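Side-chain contacts in putative NAD(P)H-flavin oxidoreductase (Streptococcus pyogenes serotype M1, PDB 2HAY), which binds flavin mononucleotide and, as a member of the nitroreductase family, probably acts as an NAD(P)H-dependent oxidoreductase: residues N117-L120 with K121-S125; A139-D142 with W143-K146; H173-K176 with V177-L181; G201-L204 with R205-K208. All blocks are in the same frame, centred on the assembly; numbering follows the deposited sequence.

Interaction 1. Residues N117-L120 with K121-S125; sequences NSRL and KLYES. With SO4 (sulfate ion), chain G.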
loop_
_atom_site.group_PDB
_atom_site.type_symbol
_atom_site.label_atom_id
_atom_site.label_comp_id
_atom_site.label_asym_id
_atom_site.label_seq_id
_atom_site.Cartn_x
_atom_site.Cartn_y
_atom_site.Cartn_z
ATOM N N ASN B 117 -7.545 26.480 9.068
ATOM C CA ASN B 117 -8.901 26.160 9.514
ATOM C C ASN B 117 -9.800 25.662 8.395
ATOM O O ASN B 117 -10.586 24.720 8.593
ATOM C CB ASN B 117 -9.538 27.364 10.213
ATOM C CG ASN B 117 -8.862 27.695 11.535
ATOM O OD1 ASN B 117 -8.445 28.834 11.754
ATOM N ND2 ASN B 117 -8.736 26.694 12.422
ATOM N N SER B 118 -9.674 26.285 7.221
ATOM C CA SER B 118 -10.410 25.835 6.049
ATOM C C SER B 118 -10.013 24.413 5.618
ATOM O O SER B 118 -10.878 23.639 5.202
ATOM C CB SER B 118 -10.241 26.800 4.882
ATOM O OG SER B 118 -9.146 26.414 4.065
ATOM N N ARG B 119 -8.718 24.081 5.683
ATOM C CA ARG B 119 -8.307 22.701 5.403
ATOM C C ARG B 119 -8.852 21.749 6.456
ATOM O O ARG B 119 -9.363 20.687 6.119
ATOM C CB ARG B 119 -6.792 22.552 5.212
ATOM C CG ARG B 119 -6.406 22.447 3.736
ATOM C CD ARG B 119 -5.101 23.184 3.452
ATOM N NE ARG B 119 -4.749 23.275 2.025
ATOM C CZ ARG B 119 -4.263 22.266 1.302
ATOM N NH1 ARG B 119 -3.953 22.446 0.015
ATOM N NH2 ARG B 119 -4.094 21.067 1.856
ATOM N N LEU B 120 -8.795 22.162 7.721
ATOM C CA LEU B 120 -9.321 21.335 8.814
ATOM C C LEU B 120 -10.791 20.975 8.585
ATOM O O LEU B 120 -11.223 19.852 8.891
ATOM C CB LEU B 120 -9.119 21.997 10.176
ATOM C CG LEU B 120 -7.669 22.013 10.676
ATOM C CD1 LEU B 120 -7.579 22.750 12.016
ATOM C CD2 LEU B 120 -7.133 20.615 10.798
ATOM N N LYS B 121 -11.527 21.920 8.009
ATOM C CA LYS B 121 -12.933 21.739 7.681
ATOM C C LYS B 121 -13.145 20.701 6.579
ATOM O O LYS B 121 -14.091 19.925 6.643
ATOM C CB LYS B 121 -13.545 23.074 7.268
ATOM C CG LYS B 121 -15.014 23.177 7.519
ATOM C CD LYS B 121 -15.381 24.632 7.858
ATOM C CE LYS B 121 -16.590 24.703 8.791
ATOM N NZ LYS B 121 -16.296 25.523 10.025
ATOM N N LEU B 122 -12.279 20.702 5.570
ATOM C CA LEU B 122 -12.278 19.645 4.562
ATOM C C LEU B 122 -11.895 18.288 5.151
ATOM O O LEU B 122 -12.479 17.246 4.812
ATOM C CB LEU B 122 -11.289 19.960 3.437
ATOM C CG LEU B 122 -11.903 19.886 2.035
ATOM C CD1 LEU B 122 -10.793 20.056 1.006
ATOM C CD2 LEU B 122 -12.734 18.584 1.811
ATOM N N TYR B 123 -10.883 18.291 6.005
ATOM C CA TYR B 123 -10.427 17.024 6.597
ATOM C C TYR B 123 -11.521 16.472 7.488
ATOM O O TYR B 123 -11.686 15.272 7.577
ATOM C CB TYR B 123 -9.108 17.174 7.362
ATOM C CG TYR B 123 -7.909 17.571 6.514
ATOM C CD1 TYR B 123 -6.776 18.111 7.106
ATOM C CD2 TYR B 123 -7.921 17.432 5.125
ATOM C CE1 TYR B 123 -5.680 18.481 6.349
ATOM C CE2 TYR B 123 -6.823 17.793 4.349
ATOM C CZ TYR B 123 -5.701 18.316 4.978
ATOM O OH TYR B 123 -4.606 18.700 4.233
ATOM N N GLU B 124 -12.288 17.365 8.100
ATOM C CA GLU B 124 -13.432 16.974 8.921
ATOM C C GLU B 124 -14.508 16.244 8.105
ATOM O O GLU B 124 -14.914 15.146 8.460
ATOM C CB GLU B 124 -14.047 18.176 9.666
ATOM C CG GLU B 124 -15.260 17.768 10.524
ATOM C CD GLU B 124 -15.797 18.877 11.407
ATOM O OE1 GLU B 124 -15.197 19.977 11.416
ATOM O OE2 GLU B 124 -16.831 18.653 12.096
ATOM N N SER B 125 -14.980 16.861 7.021
ATOM C CA SER B 125 -16.000 16.207 6.199
ATOM C C SER B 125 -15.444 14.962 5.543
ATOM O O SER B 125 -16.173 13.993 5.360
ATOM C CB SER B 125 -16.624 17.147 5.156
ATOM O OG SER B 125 -15.640 17.649 4.275
HETATM S S SO4 G . -4.820 17.817 0.043
HETATM O O1 SO4 G . -5.561 18.724 0.978
HETATM O O2 SO4 G . -5.571 16.487 0.084
HETATM O O3 SO4 G . -4.828 18.460 -1.419
HETATM O O4 SO4 G . -3.310 17.594 0.527
HETATM O O HOH W 1 -12.679 20.989 11.370
#
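Arg119 and Tyr123 sit one turn apart on helix 116-130, on the side that looks toward a bound sulfate and helix 99-106. The backbone bond between them is short: Tyr123 N donates a hydrogen bond to Arg119 O at 2.8 Å. The same oxygen lies over one face of the phenol ring, away from its centre. Tyr123 CG stands anti to its own carbonyl carbon (chi1 -64°), which lays the ring back along the preceding turn. At the far end the guanidinium and the ring are nearly perpendicular, with planes 82° apart. Arg119 NH2 is 3.4 Å from Tyr123 OH, and the hydroxyl lies at the edge of the guanidinium. This is an i to i+4 pairing within a regular alpha helix. The sulfate, which probably came from the crystallisation solution, comes close to both groups, with its O1 2.9 Å from Arg119 NH2. Tyr123 also packs on Ile101 and Leu105 of helix 99-106, and Arg119 meets Arg23 of the second subunit. On another side of the helix, Glu124 N bonds to Leu120 O at 2.8 Å. A water donates to Glu124 OE1 at 2.7 Å and, weakly, to Leu120 O. Glu124 OE2 forms a salt bridge with Lys128.

Interaction 2. Residues A139-D142 with W143-K146; sequences ALFD and WTAK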
loop_
_atom_site.group_PDB
_atom_site.type_symbol
_atom_site.label_atom_id
_atom_site.label_comp_id
_atom_site.label_asym_id
_atom_site.label_seq_id
_atom_site.Cartn_x
_atom_site.Cartn_y
_atom_site.Cartn_z
ATOM N N ALA B 139 -11.036 2.150 12.565
ATOM C CA ALA B 139 -11.046 2.593 11.164
ATOM C C ALA B 139 -9.941 3.627 10.904
ATOM O O ALA B 139 -9.298 3.616 9.877
ATOM C CB ALA B 139 -12.442 3.149 10.746
ATOM N N LEU B 140 -9.729 4.514 11.858
ATOM C CA LEU B 140 -8.729 5.566 11.726
ATOM C C LEU B 140 -7.336 4.981 11.694
ATOM O O LEU B 140 -6.469 5.443 10.951
ATOM C CB LEU B 140 -8.852 6.481 12.934
ATOM C CG LEU B 140 -9.339 7.935 12.858
ATOM C CD1 LEU B 140 -9.947 8.348 11.561
ATOM C CD2 LEU B 140 -10.169 8.304 14.045
ATOM N N PHE B 141 -7.117 3.975 12.534
ATOM C CA PHE B 141 -5.856 3.268 12.563
ATOM C C PHE B 141 -5.647 2.534 11.259
ATOM O O PHE B 141 -4.535 2.556 10.692
ATOM C CB PHE B 141 -5.755 2.286 13.754
ATOM C CG PHE B 141 -4.511 1.459 13.700
ATOM C CD1 PHE B 141 -3.268 2.032 14.031
ATOM C CD2 PHE B 141 -4.551 0.149 13.212
ATOM C CE1 PHE B 141 -2.111 1.328 13.911
ATOM C CE2 PHE B 141 -3.363 -0.597 13.093
ATOM C CZ PHE B 141 -2.138 -0.003 13.457
ATOM N N ASP B 142 -6.696 1.850 10.788
ATOM C CA ASP B 142 -6.600 1.077 9.549
ATOM C C ASP B 142 -6.330 2.028 8.379
ATOM O O ASP B 142 -5.598 1.687 7.453
ATOM C CB ASP B 142 -7.844 0.205 9.345
ATOM C CG ASP B 142 -7.762 -1.125 10.106
ATOM O OD1 ASP B 142 -6.644 -1.606 10.388
ATOM O OD2 ASP B 142 -8.811 -1.731 10.398
ATOM N N TRP B 143 -6.842 3.257 8.468
ATOM C CA TRP B 143 -6.520 4.261 7.482
ATOM C C TRP B 143 -5.050 4.680 7.441
ATOM O O TRP B 143 -4.450 4.745 6.353
ATOM C CB TRP B 143 -7.425 5.467 7.664
ATOM C CG TRP B 143 -7.102 6.622 6.791
ATOM C CD1 TRP B 143 -7.197 6.682 5.422
ATOM C CD2 TRP B 143 -6.640 7.913 7.221
ATOM N NE1 TRP B 143 -6.852 7.939 4.976
ATOM C CE2 TRP B 143 -6.499 8.716 6.053
ATOM C CE3 TRP B 143 -6.355 8.476 8.476
ATOM C CZ2 TRP B 143 -6.059 10.059 6.099
ATOM C CZ3 TRP B 143 -5.923 9.811 8.527
ATOM C CH2 TRP B 143 -5.777 10.586 7.334
ATOM N N THR B 144 -4.442 4.967 8.591
ATOM C CA THR B 144 -2.999 5.217 8.575
ATOM C C THR B 144 -2.189 3.977 8.205
ATOM O O THR B 144 -1.150 4.083 7.501
ATOM C CB THR B 144 -2.474 5.831 9.902
ATOM O OG1 THR B 144 -2.788 4.940 10.980
ATOM C CG2 THR B 144 -3.151 7.163 10.153
ATOM N N ALA B 145 -2.642 2.808 8.689
ATOM C CA ALA B 145 -2.010 1.540 8.323
ATOM C C ALA B 145 -2.012 1.349 6.791
ATOM O O ALA B 145 -0.989 0.904 6.220
ATOM C CB ALA B 145 -2.644 0.357 9.053
ATOM N N LYS B 146 -3.103 1.740 6.116
ATOM C CA LYS B 146 -3.157 1.671 4.635
ATOM C C LYS B 146 -2.025 2.433 3.996
ATOM O O LYS B 146 -1.423 1.943 3.024
ATOM C CB LYS B 146 -4.455 2.213 4.069
ATOM C CG LYS B 146 -5.672 1.329 4.284
ATOM C CD LYS B 146 -6.938 2.018 3.847
ATOM C CE LYS B 146 -8.132 1.167 4.201
ATOM N NZ LYS B 146 -9.414 1.844 3.839
#
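Phe141 and Ala145 form the apolar side-chain pair of this helical turn. Ala145 CB lies over one face of the Phe141 ring, 4.2 Å from CE2. Phe141 O accepts from Ala145 N at 2.8 Å. Thr144 OG1 approaches the same oxygen at 3.0 Å. Its hydroxyl stands between the backbone N and the carbonyl carbon (chi1 58°), within reach of the preceding turn. Its stronger partner is Glu91 O of strand 84-91. Leu140 and Trp143 meet more loosely: the indole only brings CE3 to 3.9 Å from Leu140 O, which lies at the ring edge. Little of this contact is open to solvent, and Phe141 alone is partly exposed. The polar ends of Asp142 and Lys146 do not meet each other within the chain; Asp142 OD2 pairs with Arg138. Lys146 CG passes 3.2 Å from Asp142 O, and the extended chain then carries NZ to Asp142 of the second subunit. Asp142 receives Lys146 of that subunit in return. Trp143 NE1 bonds to Glu170 of the second subunit, a residue that binds FMN. Helix 137-162 thus lies at the dimer interface, with Trp143 against helix 116-130 and Phe141 and Thr144 against strand 84-91.

Interaction 3. Residues H173-K176 with V177-L181; sequences HYDK and VNHIL
The first turn of helix 174-183 is closed by regular i to i+4 bonds, beginning with Val177 N to His173 O at 2.9 Å. Asn178 N follows, bonding to Tyr174 O at 2.8 Å. The main side-chain contact is made by His179. Its ND1 donates to Asp175 O at 2.6 Å, nearly straight at 167°, and the oxygen lies in the plane of the imidazole. With CG beside the backbone N (chi1 -74°), the imidazole reaches the previous turn. His179 N uses the same acceptor, so Asp175 O accepts two hydrogen bonds, from opposite faces of its carbonyl plane. The ND1 donor stands well above that plane and is not on a lone pair. The ND1 bond fixes the rotation of the ring. The Asp175 carboxylate crosses the ring at a slant, with OD1 3.1 Å from His179 CE1 and the two planes 47° apart. Its negative charge would be expected to favour a protonated imidazole. At the start of the helix, His173 ND1 accepts from Lys176 N at 3.2 Å. The lysine chain runs over the His173 ring and sets CE above the centre of one face, 3.8 Å from its plane. On the inner side, Val177 packs on Met197 of strand 192-201. Tyr174 OH bonds to Ala195 O and Asn178 OD1 to Ile194 N of the same strand. His173 is thus the N-cap residue, its side chain capping the first turn of a helix that packs on the sheet just after FMN-binding Glu170 and Gly171.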
loop_
_atom_site.group_PDB
_atom_site.type_symbol
_atom_site.label_atom_id
_atom_site.label_comp_id
_atom_site.label_asym_id
_atom_site.label_seq_id
_atom_site.Cartn_x
_atom_site.Cartn_y
_atom_site.Cartn_z
ATOM N N HIS B 173 0.374 -12.418 15.553
ATOM C CA HIS B 173 -0.653 -11.924 16.466
ATOM C C HIS B 173 -0.342 -10.475 16.786
ATOM O O HIS B 173 0.582 -10.174 17.555
ATOM C CB HIS B 173 -0.671 -12.761 17.762
ATOM C CG HIS B 173 -1.930 -12.618 18.560
ATOM N ND1 HIS B 173 -2.212 -11.496 19.307
ATOM C CD2 HIS B 173 -2.987 -13.450 18.713
ATOM C CE1 HIS B 173 -3.380 -11.651 19.908
ATOM N NE2 HIS B 173 -3.870 -12.831 19.566
ATOM N N TYR B 174 -1.122 -9.577 16.189
ATOM C CA TYR B 174 -0.870 -8.137 16.304
ATOM C C TYR B 174 -0.845 -7.667 17.761
ATOM O O TYR B 174 0.109 -7.028 18.180
ATOM C CB TYR B 174 -1.876 -7.354 15.441
ATOM C CG TYR B 174 -1.453 -7.265 13.993
ATOM C CD1 TYR B 174 -1.328 -8.410 13.198
ATOM C CD2 TYR B 174 -1.140 -6.040 13.421
ATOM C CE1 TYR B 174 -0.907 -8.327 11.858
ATOM C CE2 TYR B 174 -0.737 -5.948 12.088
ATOM C CZ TYR B 174 -0.620 -7.091 11.324
ATOM O OH TYR B 174 -0.212 -6.988 10.009
ATOM N N ASP B 175 -1.860 -8.020 18.554
ATOM C CA ASP B 175 -1.909 -7.583 19.948
ATOM C C ASP B 175 -0.667 -8.032 20.732
ATOM O O ASP B 175 -0.028 -7.225 21.430
ATOM C CB ASP B 175 -3.195 -8.108 20.611
ATOM C CG ASP B 175 -3.270 -7.815 22.105
ATOM O OD1 ASP B 175 -3.739 -6.724 22.458
ATOM O OD2 ASP B 175 -2.906 -8.709 22.913
ATOM N N LYS B 176 -0.336 -9.319 20.620
ATOM C CA LYS B 176 0.826 -9.868 21.279
ATOM C C LYS B 176 2.148 -9.210 20.853
ATOM O O LYS B 176 2.990 -8.927 21.690
ATOM C CB LYS B 176 0.889 -11.385 21.072
ATOM C CG LYS B 176 -0.198 -12.119 21.847
ATOM C CD LYS B 176 -0.129 -13.631 21.643
ATOM C CE LYS B 176 -1.399 -14.367 22.181
ATOM N NZ LYS B 176 -1.566 -15.694 21.436
ATOM N N VAL B 177 2.308 -8.950 19.555
ATOM C CA VAL B 177 3.532 -8.333 19.026
ATOM C C VAL B 177 3.622 -6.877 19.437
ATOM O O VAL B 177 4.700 -6.407 19.831
ATOM C CB VAL B 177 3.637 -8.523 17.488
ATOM C CG1 VAL B 177 4.754 -7.682 16.918
ATOM C CG2 VAL B 177 3.889 -10.002 17.187
ATOM N N ASN B 178 2.489 -6.172 19.357
ATOM C CA ASN B 178 2.355 -4.843 19.944
ATOM C C ASN B 178 2.760 -4.810 21.410
ATOM O O ASN B 178 3.445 -3.901 21.847
ATOM C CB ASN B 178 0.929 -4.308 19.787
ATOM C CG ASN B 178 0.704 -3.606 18.433
ATOM O OD1 ASN B 178 1.624 -3.045 17.864
ATOM N ND2 ASN B 178 -0.538 -3.617 17.946
ATOM N N HIS B 179 2.335 -5.802 22.175
ATOM C CA HIS B 179 2.716 -5.795 23.564
ATOM C C HIS B 179 4.184 -6.088 23.795
ATOM O O HIS B 179 4.766 -5.549 24.739
ATOM C CB HIS B 179 1.767 -6.638 24.420
ATOM C CG HIS B 179 0.445 -5.964 24.623
ATOM N ND1 HIS B 179 -0.538 -5.956 23.657
ATOM C CD2 HIS B 179 -0.033 -5.225 25.651
ATOM C CE1 HIS B 179 -1.569 -5.254 24.082
ATOM N NE2 HIS B 179 -1.295 -4.813 25.295
ATOM N N ILE B 180 4.794 -6.888 22.924
ATOM C CA ILE B 180 6.229 -7.158 23.037
ATOM C C ILE B 180 6.993 -5.887 22.703
ATOM O O ILE B 180 7.944 -5.546 23.388
ATOM C CB ILE B 180 6.672 -8.347 22.138
ATOM C CG1 ILE B 180 6.150 -9.667 22.706
ATOM C CG2 ILE B 180 8.212 -8.412 21.958
ATOM C CD1 ILE B 180 6.035 -10.760 21.628
ATOM N N LEU B 181 6.538 -5.174 21.674
ATOM C CA LEU B 181 7.194 -3.954 21.216
ATOM C C LEU B 181 7.067 -2.823 22.218
ATOM O O LEU B 181 8.032 -2.110 22.464
ATOM C CB LEU B 181 6.662 -3.496 19.857
ATOM C CG LEU B 181 6.908 -4.391 18.641
ATOM C CD1 LEU B 181 6.397 -3.693 17.364
ATOM C CD2 LEU B 181 8.368 -4.765 18.539
#

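Interaction 4. Residues G201-L204 with R205-K208; sequences GYRL and RDPK. With SO4 (sulfate ion), chain H.
Asp206 OD1 accepts a hydrogen bond from Arg203 NH1 at 2.8 Å, the shortest sound polar bond here and part of a salt bridge. The bond is bent, with an N-H...O angle of 137°. The carboxylate uses the anti lone pair of OD1, the one facing away from its other oxygen. The two flat groups stand almost at right angles, 80° apart, so a single NH1 to OD1 bond is made and not a paired, two-point one. Arg203 CG lies between the backbone N and the carbonyl carbon (chi1 71°), and the chain bends again at chi3. This path takes its CD past the next residues, 3.6 Å from Arg205 O and 3.3 Å from Asp206 OD1. Pro207 CD lies 3.9 Å from Arg203 NH1. The other end of the guanidinium is held elsewhere: NH2 forms a salt bridge with Asp165 and a hydrogen bond with Phe18 O. Farther along, Arg205 and Lys208 lie beside a bound sulfate. Arg205 NH1 is 2.7 Å from sulfate O4, but that oxygen clashes with Pro207, so its place is doubtful. Lys208 N makes a weak bond of 3.4 Å to sulfate O3. The loop runs between strand 192-201 and strand 220-223. Arg203 has two carboxylate partners, Asp206 at NH1 and Asp165 at NH2, which would be expected to balance its charge. The Asp206 bridge braces the loop internally, while Asp165 and Phe18 O link Arg203 to the rest of the chain, close to FMN-binding Thr20.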
loop_
_atom_site.group_PDB
_atom_site.type_symbol
_atom_site.label_atom_id
_atom_site.label_comp_id
_atom_site.label_asym_id
_atom_site.label_seq_id
_atom_site.Cartn_x
_atom_site.Cartn_y
_atom_site.Cartn_z
ATOM N N GLY B 201 16.755 -9.482 2.397
ATOM C CA GLY B 201 17.985 -10.294 2.323
ATOM C C GLY B 201 18.175 -10.866 0.940
ATOM O O GLY B 201 17.654 -10.347 -0.019
ATOM N N TYR B 202 18.932 -11.943 0.836
ATOM C CA TYR B 202 19.165 -12.608 -0.429
ATOM C C TYR B 202 18.677 -14.027 -0.304
ATOM O O TYR B 202 19.009 -14.721 0.662
ATOM C CB TYR B 202 20.646 -12.543 -0.815
ATOM C CG TYR B 202 21.108 -11.119 -0.884
ATOM C CD1 TYR B 202 21.788 -10.517 0.192
ATOM C CD2 TYR B 202 20.807 -10.336 -2.006
ATOM C CE1 TYR B 202 22.184 -9.167 0.118
ATOM C CE2 TYR B 202 21.196 -9.012 -2.093
ATOM C CZ TYR B 202 21.876 -8.425 -1.039
ATOM O OH TYR B 202 22.227 -7.093 -1.184
ATOM N N ARG B 203 17.879 -14.451 -1.285
ATOM C CA ARG B 203 17.297 -15.772 -1.238
ATOM C C ARG B 203 18.408 -16.823 -1.132
ATOM O O ARG B 203 19.456 -16.701 -1.770
ATOM C CB ARG B 203 16.430 -16.021 -2.468
ATOM C CG ARG B 203 17.231 -16.201 -3.767
ATOM C CD ARG B 203 16.319 -16.310 -4.958
ATOM N NE ARG B 203 15.525 -15.096 -5.114
ATOM C CZ ARG B 203 14.629 -14.891 -6.073
ATOM N NH1 ARG B 203 14.401 -15.831 -6.973
ATOM N NH2 ARG B 203 13.962 -13.741 -6.130
ATOM N N LEU B 204 18.167 -17.835 -0.307
ATOM C CA LEU B 204 19.011 -19.019 -0.261
ATOM C C LEU B 204 19.036 -19.677 -1.643
ATOM O O LEU B 204 20.105 -19.989 -2.160
ATOM C CB LEU B 204 18.482 -19.982 0.804
ATOM C CG LEU B 204 19.328 -21.170 1.252
ATOM C CD1 LEU B 204 20.694 -20.728 1.783
ATOM C CD2 LEU B 204 18.556 -21.971 2.302
ATOM N N ARG B 205 17.852 -19.872 -2.231
ATOM C CA ARG B 205 17.706 -20.357 -3.613
ATOM C C ARG B 205 16.365 -19.916 -4.234
ATOM O O ARG B 205 15.471 -19.451 -3.517
ATOM C CB ARG B 205 17.864 -21.888 -3.674
ATOM C CG ARG B 205 16.589 -22.722 -3.453
ATOM C CD ARG B 205 16.183 -22.821 -1.997
ATOM N NE ARG B 205 15.419 -24.044 -1.729
ATOM C CZ ARG B 205 14.103 -24.181 -1.923
ATOM N NH1 ARG B 205 13.371 -23.174 -2.407
ATOM N NH2 ARG B 205 13.516 -25.338 -1.632
ATOM N N ASP B 206 16.226 -20.059 -5.557
ATOM C CA ASP B 206 14.957 -19.756 -6.236
ATOM C C ASP B 206 13.908 -20.812 -5.832
ATOM O O ASP B 206 14.272 -21.929 -5.466
ATOM C CB ASP B 206 15.137 -19.750 -7.767
ATOM C CG ASP B 206 16.270 -18.819 -8.252
ATOM O OD1 ASP B 206 16.265 -17.605 -7.967
ATOM O OD2 ASP B 206 17.171 -19.308 -8.963
ATOM N N PRO B 207 12.682 -20.366 -5.825
ATOM C CA PRO B 207 11.554 -21.137 -5.362
ATOM C C PRO B 207 11.402 -22.240 -6.305
ATOM O O PRO B 207 11.858 -22.136 -7.421
ATOM C CB PRO B 207 10.400 -20.167 -5.551
ATOM C CG PRO B 207 10.849 -19.254 -6.525
ATOM C CD PRO B 207 12.260 -19.045 -6.272
ATOM N N LYS B 208 10.778 -23.292 -5.842
ATOM C CA LYS B 208 10.400 -24.403 -6.672
ATOM C C LYS B 208 9.170 -24.037 -7.471
ATOM O O LYS B 208 9.169 -24.102 -8.683
ATOM C CB LYS B 208 10.048 -25.573 -5.767
ATOM C CG LYS B 208 11.187 -26.522 -5.508
ATOM C CD LYS B 208 11.340 -26.780 -4.034
ATOM C CE LYS B 208 12.288 -27.897 -3.785
ATOM N NZ LYS B 208 12.910 -27.743 -2.455
HETATM S S SO4 H . 9.492 -22.741 -2.398
HETATM O O1 SO4 H . 9.093 -22.039 -1.176
HETATM O O2 SO4 H . 9.548 -24.173 -2.123
HETATM O O3 SO4 H . 8.520 -22.499 -3.468
HETATM O O4 SO4 H . 10.812 -22.279 -2.820
#

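In the fold
Interactions 1, 2 and 3 are turns of helices, while interaction 4 is in a loop without helix. Interaction 2 is the buried one, and its charged ends are paired across the dimer interface. Interactions 1 and 4 lie on the surface, on opposite sides of the chain's centre, and each has a sulfate beside it. Interaction 3 is partly buried, with one side on the sheet and a polar side outward. Interactions 1 and 2 belong to successive helices, with nearest atoms about 7 Å apart. The nearest atoms of interactions 2 and 3 are about 6 Å apart. The second subunit touches the first three but not interaction 4. A salt bridge joins the two segments in interaction 4 alone.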